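Local coordinates for protein neutral ceramidase (Pseudomonas aeruginosa, PDB 2ZWS) that hydrolyses the N-acyl bond of ceramides to give sphingosine and a free fatty acid, and also runs the reverse synthesis, using a bound zinc ion, at residues Asp13-Ala18 with Ala34-Arg39; Ala19-Met24 with His548-Leu553; Leu29-Ala34 with Ala211-Ser216; His97-Pro102 with His204-Thr209. All coordinates share one frame; numbering follows the deposited sequence. Where two conformers were deposited one is given.

Interaction 1 of 4, residues Asp13-Ala18 with Ala34-Arg39; sequences DITGEA and AGIHMR. With MG (magnesium ion), chain C.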
loop_
_atom_site.group_PDB
_atom_site.type_symbol
_atom_site.label_atom_id
_atom_site.label_comp_id
_atom_site.label_asym_id
_atom_site.label_seq_id
_atom_site.Cartn_x
_atom_site.Cartn_y
_atom_site.Cartn_z
ATOM N N ASP A 13 3.922 -0.147 12.421
ATOM C CA ASP A 13 2.726 0.661 12.202
ATOM C C ASP A 13 3.076 1.924 11.395
ATOM O O ASP A 13 4.009 2.662 11.778
ATOM C CB ASP A 13 2.235 1.026 13.600
ATOM C CG ASP A 13 0.899 1.772 13.620
ATOM O OD1 ASP A 13 0.346 2.145 12.559
ATOM O OD2 ASP A 13 0.384 1.983 14.754
ATOM N N ILE A 14 2.382 2.145 10.262
ATOM C CA ILE A 14 2.582 3.332 9.438
ATOM C C ILE A 14 1.253 4.105 9.302
ATOM O O ILE A 14 1.069 4.902 8.358
ATOM C CB ILE A 14 3.119 2.993 8.033
ATOM C CG1 ILE A 14 2.263 1.901 7.351
ATOM C CG2 ILE A 14 4.556 2.556 8.079
ATOM C CD1 ILE A 14 2.644 1.645 5.844
ATOM N N THR A 15 0.330 3.884 10.246
ATOM C CA THR A 15 -1.000 4.528 10.168
ATOM C C THR A 15 -0.856 6.037 10.379
ATOM O O THR A 15 -0.215 6.485 11.337
ATOM C CB THR A 15 -1.940 3.983 11.253
ATOM O OG1 THR A 15 -1.949 2.544 11.212
ATOM C CG2 THR A 15 -3.376 4.495 11.033
ATOM N N GLY A 16 -1.480 6.812 9.517
ATOM C CA GLY A 16 -1.402 8.251 9.595
ATOM C C GLY A 16 -2.616 8.857 10.280
ATOM O O GLY A 16 -3.267 8.222 11.091
ATOM N N GLU A 17 -2.935 10.095 9.917
ATOM C CA GLU A 17 -3.926 10.889 10.668
ATOM C C GLU A 17 -5.331 10.326 10.489
ATOM O O GLU A 17 -5.817 10.207 9.353
ATOM C CB GLU A 17 -3.838 12.345 10.185
ATOM C CG GLU A 17 -2.505 13.015 10.604
ATOM C CD GLU A 17 -2.143 14.230 9.773
ATOM O OE1 GLU A 17 -1.727 14.096 8.592
ATOM O OE2 GLU A 17 -2.294 15.336 10.317
ATOM N N ALA A 18 -5.982 9.956 11.592
ATOM C CA ALA A 18 -7.256 9.203 11.555
ATOM C C ALA A 18 -8.531 10.037 11.484
ATOM O O ALA A 18 -9.631 9.497 11.348
ATOM C CB ALA A 18 -7.335 8.247 12.735
ATOM N N ALA A 34 -12.172 9.442 9.166
ATOM C CA ALA A 34 -13.048 9.597 10.337
ATOM C C ALA A 34 -12.920 8.462 11.343
ATOM O O ALA A 34 -13.836 8.231 12.128
ATOM C CB ALA A 34 -14.517 9.750 9.873
ATOM N N GLY A 35 -11.804 7.737 11.288
ATOM C CA GLY A 35 -11.540 6.667 12.246
ATOM C C GLY A 35 -10.672 5.583 11.662
ATOM O O GLY A 35 -10.007 5.783 10.629
ATOM N N ILE A 36 -10.650 4.435 12.347
ATOM C CA ILE A 36 -9.829 3.317 11.905
ATOM C C ILE A 36 -10.660 2.063 11.916
ATOM O O ILE A 36 -11.347 1.782 12.896
ATOM C CB ILE A 36 -8.621 3.116 12.866
ATOM C CG1 ILE A 36 -7.701 4.347 12.800
ATOM C CG2 ILE A 36 -7.889 1.779 12.593
ATOM C CD1 ILE A 36 -6.630 4.343 13.849
ATOM N N HIS A 37 -10.636 1.329 10.800
ATOM C CA HIS A 37 -11.105 -0.047 10.845
ATOM C C HIS A 37 -9.956 -0.993 11.220
ATOM O O HIS A 37 -10.024 -1.697 12.225
ATOM C CB HIS A 37 -11.766 -0.481 9.548
ATOM C CG HIS A 37 -12.284 -1.882 9.616
ATOM N ND1 HIS A 37 -12.572 -2.637 8.498
ATOM C CD2 HIS A 37 -12.564 -2.672 10.687
ATOM C CE1 HIS A 37 -13.005 -3.829 8.876
ATOM N NE2 HIS A 37 -13.010 -3.878 10.200
ATOM N N MET A 38 -8.904 -0.992 10.401
ATOM C CA MET A 38 -7.678 -1.701 10.730
ATOM C C MET A 38 -6.501 -0.778 10.426
ATOM O O MET A 38 -6.601 0.111 9.566
ATOM C CB MET A 38 -7.557 -3.043 9.969
ATOM C CG MET A 38 -8.607 -4.123 10.343
ATOM S SD MET A 38 -8.152 -5.871 10.016
ATOM C CE MET A 38 -7.731 -5.791 8.273
ATOM N N ARG A 39 -5.396 -0.979 11.150
ATOM C CA ARG A 39 -4.228 -0.136 10.944
ATOM C C ARG A 39 -3.486 -0.512 9.658
ATOM O O ARG A 39 -3.724 -1.574 9.063
ATOM C CB ARG A 39 -3.281 -0.203 12.146
ATOM C CG ARG A 39 -3.835 0.613 13.334
ATOM C CD ARG A 39 -2.783 0.834 14.476
ATOM N NE ARG A 39 -3.396 1.754 15.447
ATOM C CZ ARG A 39 -3.048 3.026 15.648
ATOM N NH1 ARG A 39 -1.971 3.559 15.077
ATOM N NH2 ARG A 39 -3.775 3.764 16.485
HETATM MG MG MG C . -10.452 -2.464 14.238
HETATM O O HOH W 1 -10.534 -0.064 15.056
#

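Interaction 2 of 4, residues Ala19-Met24 with His548-Leu553; sequences AEVGMM and HPKNDL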
loop_
_atom_site.group_PDB
_atom_site.type_symbol
_atom_site.label_atom_id
_atom_site.label_comp_id
_atom_site.label_asym_id
_atom_site.label_seq_id
_atom_site.Cartn_x
_atom_site.Cartn_y
_atom_site.Cartn_z
ATOM N N ALA A 19 -8.387 11.349 11.575
ATOM C CA ALA A 19 -9.535 12.194 11.243
ATOM C C ALA A 19 -9.137 13.462 10.529
ATOM O O ALA A 19 -8.101 14.052 10.819
ATOM C CB ALA A 19 -10.318 12.542 12.496
ATOM N N GLU A 20 -9.977 13.854 9.569
ATOM C CA GLU A 20 -9.921 15.165 8.895
ATOM C C GLU A 20 -8.702 15.319 7.962
ATOM O O GLU A 20 -8.136 16.422 7.801
ATOM C CB GLU A 20 -10.070 16.334 9.909
ATOM C CG GLU A 20 -11.466 16.328 10.604
ATOM C CD GLU A 20 -11.751 17.583 11.440
ATOM O OE1 GLU A 20 -10.782 18.200 11.929
ATOM O OE2 GLU A 20 -12.956 17.925 11.614
ATOM N N VAL A 21 -8.314 14.212 7.313
ATOM C CA VAL A 21 -7.374 14.289 6.207
ATOM C C VAL A 21 -7.980 13.562 4.999
ATOM O O VAL A 21 -8.458 12.422 5.125
ATOM C CB VAL A 21 -5.986 13.664 6.557
ATOM C CG1 VAL A 21 -5.032 13.738 5.354
ATOM C CG2 VAL A 21 -5.352 14.412 7.706
ATOM N N GLY A 22 -7.939 14.200 3.826
ATOM C CA GLY A 22 -8.370 13.541 2.593
ATOM C C GLY A 22 -7.661 12.206 2.396
ATOM O O GLY A 22 -6.437 12.095 2.601
ATOM N N MET A 23 -8.429 11.209 1.980
ATOM C CA MET A 23 -7.885 9.877 1.719
ATOM C C MET A 23 -7.248 9.754 0.335
ATOM O O MET A 23 -7.654 10.474 -0.618
ATOM C CB MET A 23 -8.996 8.849 1.979
ATOM C CG MET A 23 -9.272 8.839 3.497
ATOM S SD MET A 23 -10.836 8.131 4.031
ATOM C CE MET A 23 -10.503 6.388 3.879
ATOM N N MET A 24 -6.271 8.849 0.218
ATOM C CA MET A 24 -5.474 8.718 -0.998
ATOM C C MET A 24 -5.989 7.594 -1.903
ATOM O O MET A 24 -6.054 6.431 -1.485
ATOM C CB MET A 24 -3.998 8.426 -0.657
ATOM C CG MET A 24 -3.057 8.406 -1.886
ATOM S SD MET A 24 -3.011 10.030 -2.657
ATOM C CE MET A 24 -2.941 9.637 -4.420
ATOM N N HIS A 548 -9.156 15.199 19.410
ATOM C CA HIS A 548 -8.848 14.953 18.004
ATOM C C HIS A 548 -7.690 13.952 17.779
ATOM O O HIS A 548 -6.606 14.149 18.306
ATOM C CB HIS A 548 -8.469 16.276 17.363
ATOM C CG HIS A 548 -8.742 16.326 15.897
ATOM N ND1 HIS A 548 -8.192 15.431 14.998
ATOM C CD2 HIS A 548 -9.533 17.150 15.169
ATOM C CE1 HIS A 548 -8.619 15.722 13.781
ATOM N NE2 HIS A 548 -9.438 16.757 13.858
ATOM N N PRO A 549 -7.914 12.884 16.979
ATOM C CA PRO A 549 -6.819 11.925 16.729
ATOM C C PRO A 549 -5.621 12.527 15.975
ATOM O O PRO A 549 -4.550 11.909 15.981
ATOM C CB PRO A 549 -7.500 10.803 15.904
ATOM C CG PRO A 549 -8.689 11.383 15.365
ATOM C CD PRO A 549 -9.159 12.470 16.302
ATOM N N LYS A 550 -5.778 13.701 15.331
ATOM C CA LYS A 550 -4.591 14.375 14.730
ATOM C C LYS A 550 -3.560 14.743 15.792
ATOM O O LYS A 550 -2.381 14.942 15.471
ATOM C CB LYS A 550 -4.940 15.656 13.959
ATOM C CG LYS A 550 -5.385 15.447 12.539
ATOM C CD LYS A 550 -5.780 16.791 11.869
ATOM C CE LYS A 550 -6.077 16.534 10.415
ATOM N NZ LYS A 550 -6.462 17.772 9.701
ATOM N N ASN A 551 -3.992 14.832 17.044
ATOM C CA ASN A 551 -3.060 15.201 18.128
ATOM C C ASN A 551 -1.964 14.155 18.368
ATOM O O ASN A 551 -0.856 14.511 18.747
ATOM C CB ASN A 551 -3.803 15.416 19.443
ATOM C CG ASN A 551 -4.666 16.653 19.442
ATOM O OD1 ASN A 551 -4.317 17.707 18.862
ATOM N ND2 ASN A 551 -5.819 16.538 20.076
ATOM N N ASP A 552 -2.280 12.876 18.149
ATOM C CA ASP A 552 -1.326 11.784 18.356
ATOM C C ASP A 552 -1.834 10.575 17.561
ATOM O O ASP A 552 -2.960 10.134 17.759
ATOM C CB ASP A 552 -1.183 11.458 19.845
ATOM C CG ASP A 552 0.026 10.588 20.153
ATOM O OD1 ASP A 552 0.226 9.540 19.495
ATOM O OD2 ASP A 552 0.807 10.968 21.061
ATOM N N LEU A 553 -1.000 10.029 16.682
ATOM C CA LEU A 553 -1.398 8.865 15.848
ATOM C C LEU A 553 -1.503 7.579 16.624
ATOM O O LEU A 553 -2.003 6.563 16.115
ATOM C CB LEU A 553 -0.372 8.651 14.748
ATOM C CG LEU A 553 -0.052 9.885 13.927
ATOM C CD1 LEU A 553 0.924 9.545 12.810
ATOM C CD2 LEU A 553 -1.280 10.433 13.346
HETATM O O HOH W 2 -8.433 19.173 11.025
#

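Interaction 3 of 4, residues Leu29-Ala34 with Ala211-Ser216; sequences LEQKTA and ANHLIS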
loop_
_atom_site.group_PDB
_atom_site.type_symbol
_atom_site.label_atom_id
_atom_site.label_comp_id
_atom_site.label_asym_id
_atom_site.label_seq_id
_atom_site.Cartn_x
_atom_site.Cartn_y
_atom_site.Cartn_z
ATOM N N LEU A 29 -12.444 15.348 -2.658
ATOM C CA LEU A 29 -12.419 16.368 -1.602
ATOM C C LEU A 29 -13.400 16.128 -0.438
ATOM O O LEU A 29 -13.368 16.858 0.560
ATOM C CB LEU A 29 -12.711 17.755 -2.196
ATOM C CG LEU A 29 -11.702 18.360 -3.163
ATOM C CD1 LEU A 29 -12.374 19.529 -3.835
ATOM C CD2 LEU A 29 -10.441 18.816 -2.426
ATOM N N GLU A 30 -14.269 15.138 -0.622
ATOM C CA GLU A 30 -15.284 14.761 0.350
ATOM C C GLU A 30 -15.096 13.332 0.868
ATOM O O GLU A 30 -16.065 12.641 1.186
ATOM C CB GLU A 30 -16.685 14.934 -0.248
ATOM C CG GLU A 30 -17.132 16.383 -0.421
ATOM C CD GLU A 30 -18.481 16.512 -1.129
ATOM O OE1 GLU A 30 -18.745 17.591 -1.702
ATOM O OE2 GLU A 30 -19.273 15.545 -1.125
ATOM N N GLN A 31 -13.842 12.897 0.947
ATOM C CA GLN A 31 -13.518 11.633 1.586
ATOM C C GLN A 31 -12.399 11.830 2.578
ATOM O O GLN A 31 -11.242 11.467 2.321
ATOM C CB GLN A 31 -13.138 10.572 0.556
ATOM C CG GLN A 31 -13.156 9.179 1.159
ATOM C CD GLN A 31 -12.362 8.167 0.368
ATOM O OE1 GLN A 31 -11.641 8.490 -0.589
ATOM N NE2 GLN A 31 -12.472 6.908 0.787
ATOM N N LYS A 32 -12.751 12.403 3.720
ATOM C CA LYS A 32 -11.780 12.581 4.804
ATOM C C LYS A 32 -11.819 11.456 5.826
ATOM O O LYS A 32 -12.884 10.889 6.082
ATOM C CB LYS A 32 -11.971 13.936 5.472
ATOM C CG LYS A 32 -11.700 15.097 4.507
ATOM C CD LYS A 32 -11.333 16.359 5.259
ATOM C CE LYS A 32 -11.343 17.534 4.351
ATOM N NZ LYS A 32 -10.989 18.753 5.150
ATOM N N THR A 33 -10.659 11.128 6.400
ATOM C CA THR A 33 -10.648 10.097 7.441
ATOM C C THR A 33 -11.583 10.476 8.584
ATOM O O THR A 33 -11.766 11.665 8.913
ATOM C CB THR A 33 -9.229 9.797 7.998
ATOM O OG1 THR A 33 -8.652 11.038 8.446
ATOM C CG2 THR A 33 -8.326 9.237 6.875
ATOM N N ALA A 34 -12.172 9.442 9.166
ATOM C CA ALA A 34 -13.048 9.597 10.337
ATOM C C ALA A 34 -12.920 8.462 11.343
ATOM O O ALA A 34 -13.836 8.231 12.128
ATOM C CB ALA A 34 -14.517 9.750 9.873
ATOM N N ALA A 211 -17.051 6.003 -0.431
ATOM C CA ALA A 211 -18.025 6.354 0.612
ATOM C C ALA A 211 -17.527 6.066 2.031
ATOM O O ALA A 211 -18.135 6.520 3.015
ATOM C CB ALA A 211 -19.326 5.609 0.383
ATOM N N ASN A 212 -16.433 5.326 2.122
ATOM C CA ASN A 212 -15.924 4.909 3.412
ATOM C C ASN A 212 -14.939 5.936 3.961
ATOM O O ASN A 212 -14.126 6.489 3.212
ATOM C CB ASN A 212 -15.219 3.562 3.276
ATOM C CG ASN A 212 -14.310 3.279 4.459
ATOM O OD1 ASN A 212 -14.764 3.065 5.575
ATOM N ND2 ASN A 212 -13.007 3.299 4.207
ATOM N N HIS A 213 -14.985 6.149 5.275
ATOM C CA HIS A 213 -14.097 7.125 5.894
ATOM C C HIS A 213 -13.165 6.507 6.921
ATOM O O HIS A 213 -12.334 7.212 7.507
ATOM C CB HIS A 213 -14.928 8.246 6.509
ATOM C CG HIS A 213 -15.657 9.078 5.497
ATOM N ND1 HIS A 213 -16.951 8.813 5.107
ATOM C CD2 HIS A 213 -15.283 10.189 4.823
ATOM C CE1 HIS A 213 -17.334 9.712 4.212
ATOM N NE2 HIS A 213 -16.341 10.557 4.021
ATOM N N LEU A 214 -13.275 5.190 7.133
ATOM C CA LEU A 214 -12.397 4.530 8.098
ATOM C C LEU A 214 -11.107 4.066 7.435
ATOM O O LEU A 214 -11.134 3.522 6.327
ATOM C CB LEU A 214 -13.078 3.304 8.694
ATOM C CG LEU A 214 -14.386 3.565 9.454
ATOM C CD1 LEU A 214 -14.865 2.251 10.073
ATOM C CD2 LEU A 214 -14.254 4.658 10.523
ATOM N N ILE A 215 -9.983 4.275 8.116
ATOM C CA ILE A 215 -8.706 3.768 7.621
ATOM C C ILE A 215 -8.767 2.270 7.512
ATOM O O ILE A 215 -9.229 1.575 8.422
ATOM C CB ILE A 215 -7.539 4.209 8.530
ATOM C CG1 ILE A 215 -7.329 5.709 8.353
ATOM C CG2 ILE A 215 -6.273 3.417 8.204
ATOM C CD1 ILE A 215 -6.207 6.316 9.213
ATOM N N SER A 216 -8.302 1.762 6.369
ATOM C CA SER A 216 -8.306 0.321 6.169
ATOM C C SER A 216 -7.240 -0.066 5.147
ATOM O O SER A 216 -7.012 0.658 4.179
ATOM C CB SER A 216 -9.671 -0.136 5.636
ATOM O OG SER A 216 -9.633 -1.498 5.229
#

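Interaction 4 of 4, residues His97-Pro102 with His204-Thr209; sequences HTHSGP and HSTSMT. With ZN (zinc ion), chain B.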
loop_
_atom_site.group_PDB
_atom_site.type_symbol
_atom_site.label_atom_id
_atom_site.label_comp_id
_atom_site.label_asym_id
_atom_site.label_seq_id
_atom_site.Cartn_x
_atom_site.Cartn_y
_atom_site.Cartn_z
ATOM N N HIS A 97 -1.639 -0.681 -2.611
ATOM C CA HIS A 97 -2.605 0.144 -3.376
ATOM C C HIS A 97 -3.983 0.184 -2.725
ATOM O O HIS A 97 -5.008 0.342 -3.392
ATOM C CB HIS A 97 -2.674 -0.299 -4.829
ATOM C CG HIS A 97 -3.220 0.725 -5.764
ATOM N ND1 HIS A 97 -2.909 2.066 -5.678
ATOM C CD2 HIS A 97 -3.955 0.572 -6.901
ATOM C CE1 HIS A 97 -3.491 2.703 -6.692
ATOM N NE2 HIS A 97 -4.119 1.819 -7.454
ATOM N N THR A 98 -4.023 0.059 -1.401
ATOM C CA THR A 98 -5.267 0.379 -0.685
ATOM C C THR A 98 -5.678 1.821 -0.957
ATOM O O THR A 98 -4.813 2.717 -0.984
ATOM C CB THR A 98 -5.156 0.145 0.846
ATOM O OG1 THR A 98 -6.338 0.620 1.496
ATOM C CG2 THR A 98 -3.940 0.843 1.453
ATOM N N HIS A 99 -6.986 2.055 -1.081
ATOM C CA HIS A 99 -7.492 3.403 -1.314
ATOM C C HIS A 99 -8.119 3.985 -0.048
ATOM O O HIS A 99 -8.837 4.980 -0.132
ATOM C CB HIS A 99 -8.495 3.373 -2.467
ATOM C CG HIS A 99 -7.864 3.169 -3.805
ATOM N ND1 HIS A 99 -6.966 2.155 -4.063
ATOM C CD2 HIS A 99 -8.013 3.839 -4.968
ATOM C CE1 HIS A 99 -6.591 2.212 -5.331
ATOM N NE2 HIS A 99 -7.186 3.247 -5.889
ATOM N N SER A 100 -7.804 3.400 1.107
ATOM C CA SER A 100 -8.443 3.799 2.357
ATOM C C SER A 100 -7.477 4.262 3.413
ATOM O O SER A 100 -7.745 4.070 4.604
ATOM C CB SER A 100 -9.264 2.640 2.919
ATOM O OG SER A 100 -10.318 2.318 2.008
ATOM N N GLY A 101 -6.368 4.877 2.986
ATOM C CA GLY A 101 -5.469 5.550 3.953
ATOM C C GLY A 101 -5.465 7.059 3.760
ATOM O O GLY A 101 -5.842 7.553 2.699
ATOM N N PRO A 102 -5.031 7.798 4.792
ATOM C CA PRO A 102 -4.859 9.255 4.687
ATOM C C PRO A 102 -3.811 9.614 3.635
ATOM O O PRO A 102 -2.767 8.961 3.553
ATOM C CB PRO A 102 -4.404 9.657 6.104
ATOM C CG PRO A 102 -3.799 8.424 6.682
ATOM C CD PRO A 102 -4.609 7.274 6.108
ATOM N N HIS A 204 -6.849 -4.421 -7.835
ATOM C CA HIS A 204 -7.009 -3.170 -7.080
ATOM C C HIS A 204 -7.545 -3.423 -5.672
ATOM O O HIS A 204 -8.493 -4.186 -5.480
ATOM C CB HIS A 204 -7.904 -2.155 -7.800
ATOM C CG HIS A 204 -7.147 -1.185 -8.644
ATOM N ND1 HIS A 204 -6.546 -1.545 -9.837
ATOM C CD2 HIS A 204 -6.888 0.135 -8.466
ATOM C CE1 HIS A 204 -5.927 -0.484 -10.337
ATOM N NE2 HIS A 204 -6.113 0.541 -9.518
ATOM N N SER A 205 -6.937 -2.740 -4.710
ATOM C CA SER A 205 -7.365 -2.822 -3.329
ATOM C C SER A 205 -8.390 -1.717 -3.041
ATOM O O SER A 205 -8.146 -0.764 -2.266
ATOM C CB SER A 205 -6.144 -2.744 -2.397
ATOM O OG SER A 205 -5.389 -3.944 -2.539
ATOM N N THR A 206 -9.558 -1.893 -3.651
ATOM C CA THR A 206 -10.593 -0.854 -3.697
ATOM C C THR A 206 -11.926 -1.430 -3.239
ATOM O O THR A 206 -12.986 -0.925 -3.595
ATOM C CB THR A 206 -10.776 -0.329 -5.139
ATOM O OG1 THR A 206 -10.937 -1.450 -6.028
ATOM C CG2 THR A 206 -9.579 0.491 -5.600
ATOM N N SER A 207 -11.890 -2.522 -2.474
ATOM C CA SER A 207 -13.143 -3.068 -1.946
ATOM C C SER A 207 -13.869 -2.080 -1.031
ATOM O O SER A 207 -15.094 -2.067 -0.993
ATOM C CB SER A 207 -12.885 -4.383 -1.210
ATOM O OG SER A 207 -12.394 -5.358 -2.119
ATOM N N MET A 208 -13.110 -1.298 -0.245
ATOM C CA MET A 208 -13.688 -0.203 0.536
ATOM C C MET A 208 -13.771 0.988 -0.415
ATOM O O MET A 208 -12.757 1.408 -1.004
ATOM C CB MET A 208 -12.799 0.147 1.722
ATOM C CG MET A 208 -12.605 -0.973 2.763
ATOM S SD MET A 208 -14.134 -1.605 3.489
ATOM C CE MET A 208 -14.810 -0.118 4.258
ATOM N N THR A 209 -14.985 1.505 -0.596
ATOM C CA THR A 209 -15.274 2.479 -1.638
ATOM C C THR A 209 -15.002 3.909 -1.188
ATOM O O THR A 209 -14.632 4.160 -0.025
ATOM C CB THR A 209 -16.749 2.401 -2.114
ATOM O OG1 THR A 209 -17.582 2.921 -1.069
ATOM C CG2 THR A 209 -17.148 0.947 -2.473
HETATM ZN ZN ZN B . -4.972 2.313 -9.386
HETATM O O HOH W 3 -6.240 3.705 -8.422
HETATM O O HOH W 4 -9.975 1.203 -0.472
HETATM O O HOH W 5 -12.290 4.052 1.494
#

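Interaction 1 of 4, residues Asp13-Ala18 with Ala34-Arg39
The two pieces of chain run in nearly opposite senses (173° between their end-to-end directions), with Thr-15 opposite Arg-39 (CA atoms 5.7 Å apart) and Ala-18 opposite Gly-35 (CA atoms 5.0 Å apart). An Asx turn shapes the first piece as it leaves strand 5-13: Asp-13 OD1 accepts from Thr-15 N at 2.9 Å and also takes the hydroxyl of Thr-15 on its syn side. Chi1 of -175° sets Asp-13 CG anti to the backbone N; with OD1 held by Thr-15, OD2 meets Arg-39. Asp-13 OD2 offers its syn lone pair to Arg-39 NH1 at 2.9 Å, a bent salt bridge with OD2 tilted from the guanidinium plane and the two planes 86° apart. The same guanidinium pairs through NE with Asp-579, a magnesium-site residue, and NH1 also reaches Leu-553 O, so one arginine draws three parts of the chain together. Nearer the backbone, Thr-15 OG1 rests 3.2 Å from Arg-39 CB, the two side chains crossing at about a right angle. Ala-18 CB packs on Ile-36 CG1 at 3.9 Å. Beyond lies the magnesium site, completed by Asp-579, Asp-581 and Thr-584: His-37 O binds the ion at 2.2 Å, and a water on the magnesium donates to Ile-36 O at 3.0 Å.

Interaction 2 of 4, residues Ala19-Met24 with His548-Leu553
Lys-550 reaches across to Ala-19, Glu-20 and Val-21 with its chain fully extended beyond CG. CB sets off toward the other segment, and CG is already 3.5 Å from Ala-19 O. CD passes the same carbonyl oxygen, and CE comes within 3.2 Å of Ala-19 O while also pressing on Val-21 CG2 at 3.5 Å. At the tip, NZ donates to Glu-20 O at 2.9 Å, approaching from above the carbonyl plane, and has a weak further bond to Thr-510 O. A water accepts from Lys-550 NZ and donates to Glu-20 OE1, bridging two opposite charges whose atoms do not touch directly.

That carboxylate oxygen has another partner. His-548 NE2 points its N-H almost straight at Glu-20 OE1 (2.8 Å, 169°), in the plane of its own ring but above that of the carboxylate. The ring's other nitrogen, ND1, accepts from Lys-550 N at 3.0 Å, which helps fix the ring's rotation and leaves NE2 to donate. Beside it, Ala-19 CB and Pro-549 CG are tightly packed at 3.5 Å. The result is a His-carboxylate hydrogen bond on the seam where the N-terminal and C-terminal regions of neutral ceramidase meet.

Interaction 3 of 4, residues Leu29-Ala34 with Ala211-Ser216
His-213 loses more surface to this contact with Gln-31, Thr-33 and Ala-34 than any other residue, and its firm bond is made by the main chain. The ring lies beside Glu-30 to Lys-32, its exact orientation doubtful. His-213 O accepts from Ala-34 N at 2.8 Å, and Thr-33 CA sends a CH...O contact to the same oxygen at 3.3 Å. Ala-34, one of the next most covered residues, adds its methyl, with Ala-34 CB 3.7 Å from His-213 CB, and Leu-214 CD2 reaches Ala-34 O at 3.9 Å.

Gln-31 joins from the loop before the strand. With CG anti to the backbone N (chi1 -165°) and an extended chain beyond, its amide arrives at Asn-212, where Gln-31 NE2 donates to Asn-212 O at 3.0 Å. This bond is almost straight (172°) and lies in the planes of both the amide and the carbonyl. The receiving carbonyl sits in an Asx turn: Asn-212 OD1 accepts from Leu-214 N, and Asn-212 ND2 returns a 2.8 Å bond to Leu-214 O, so both polar atoms of the Asn-212 amide are tied to the backbone of Leu-214. Thr-33 CG2 meets Ile-215 CG1 at 4.0 Å, while the Thr-33 hydroxyl is engaged by Glu-17 O. Further backbone bonding between Gly-35 and Ile-215 continues the pairing, making 214-215 a short, weakly bonded strand, parallel to 32-36 and outermost in this chain's mixed beta sheet.

Interaction 4 of 4, residues His97-Pro102 with His204-Thr209
His-97 and His-204 meet on the zinc ion, which His-97 NE2 binds at 2.2 Å and His-204 NE2 at 2.1 Å; Glu-411, Tyr-448 and a water are also ligands. The shared metal holds the two nitrogens close without a hydrogen bond between them, and the rings are turned 63° against each other. The zinc-bound water lies in the plane of the His-204 ring and also 2.7 Å from His-99 NE2, in that ring's plane. His-99 thus belongs to the second shell of this amidohydrolase zinc site, in a cluster of three histidines. Its CE1 stands over the centre of the His-97 ring, and Thr-206 CG2, anti to its own carbonyl carbon, makes a CH-pi contact with the His-99 ring, 3.4 Å from the centroid and 9° off the normal. His-99 ND1 donates to His-97 O at 2.8 Å, helping to set the ring's rotation. The ligands have props of their own: His-97 ND1 bonds Gly-64 O, and His-204 ND1 bonds Leu-249 O. Farther out, Ser-205, centre of an inverse gamma turn, takes a long bond from His-99 N to its O at 3.3 Å. Thr-98 forms an ST turn, its OG1 accepting from Ser-100 N. Two waters at Ser-100 OG carry the contact on to Met-208 O and Thr-209 O.

Interactions 1, 2 and 4 are buried, whereas interaction 3 is only partly so. Interactions 1 and 3 share Ala-34 and both involve strand 32-36, but of the two only interaction 3 pairs it with a neighbouring strand; strand 22-24, in interaction 2, pairs through Met-24 with Gly-101 of interaction 4. Each end of this chain of contacts has a metal: magnesium beside interaction 1, held there by a backbone oxygen, and zinc in interaction 4, held there by two imidazoles. Interactions 1 and 2 carry charged groups where N-terminal and C-terminal regions meet, and Leu-553 packs on Gly-16 and Glu-17 between them. Interaction 3 relies on amides and backbone, and through Ser-216 it bonds directly to Thr-98 and Ser-100 of the zinc-side segment.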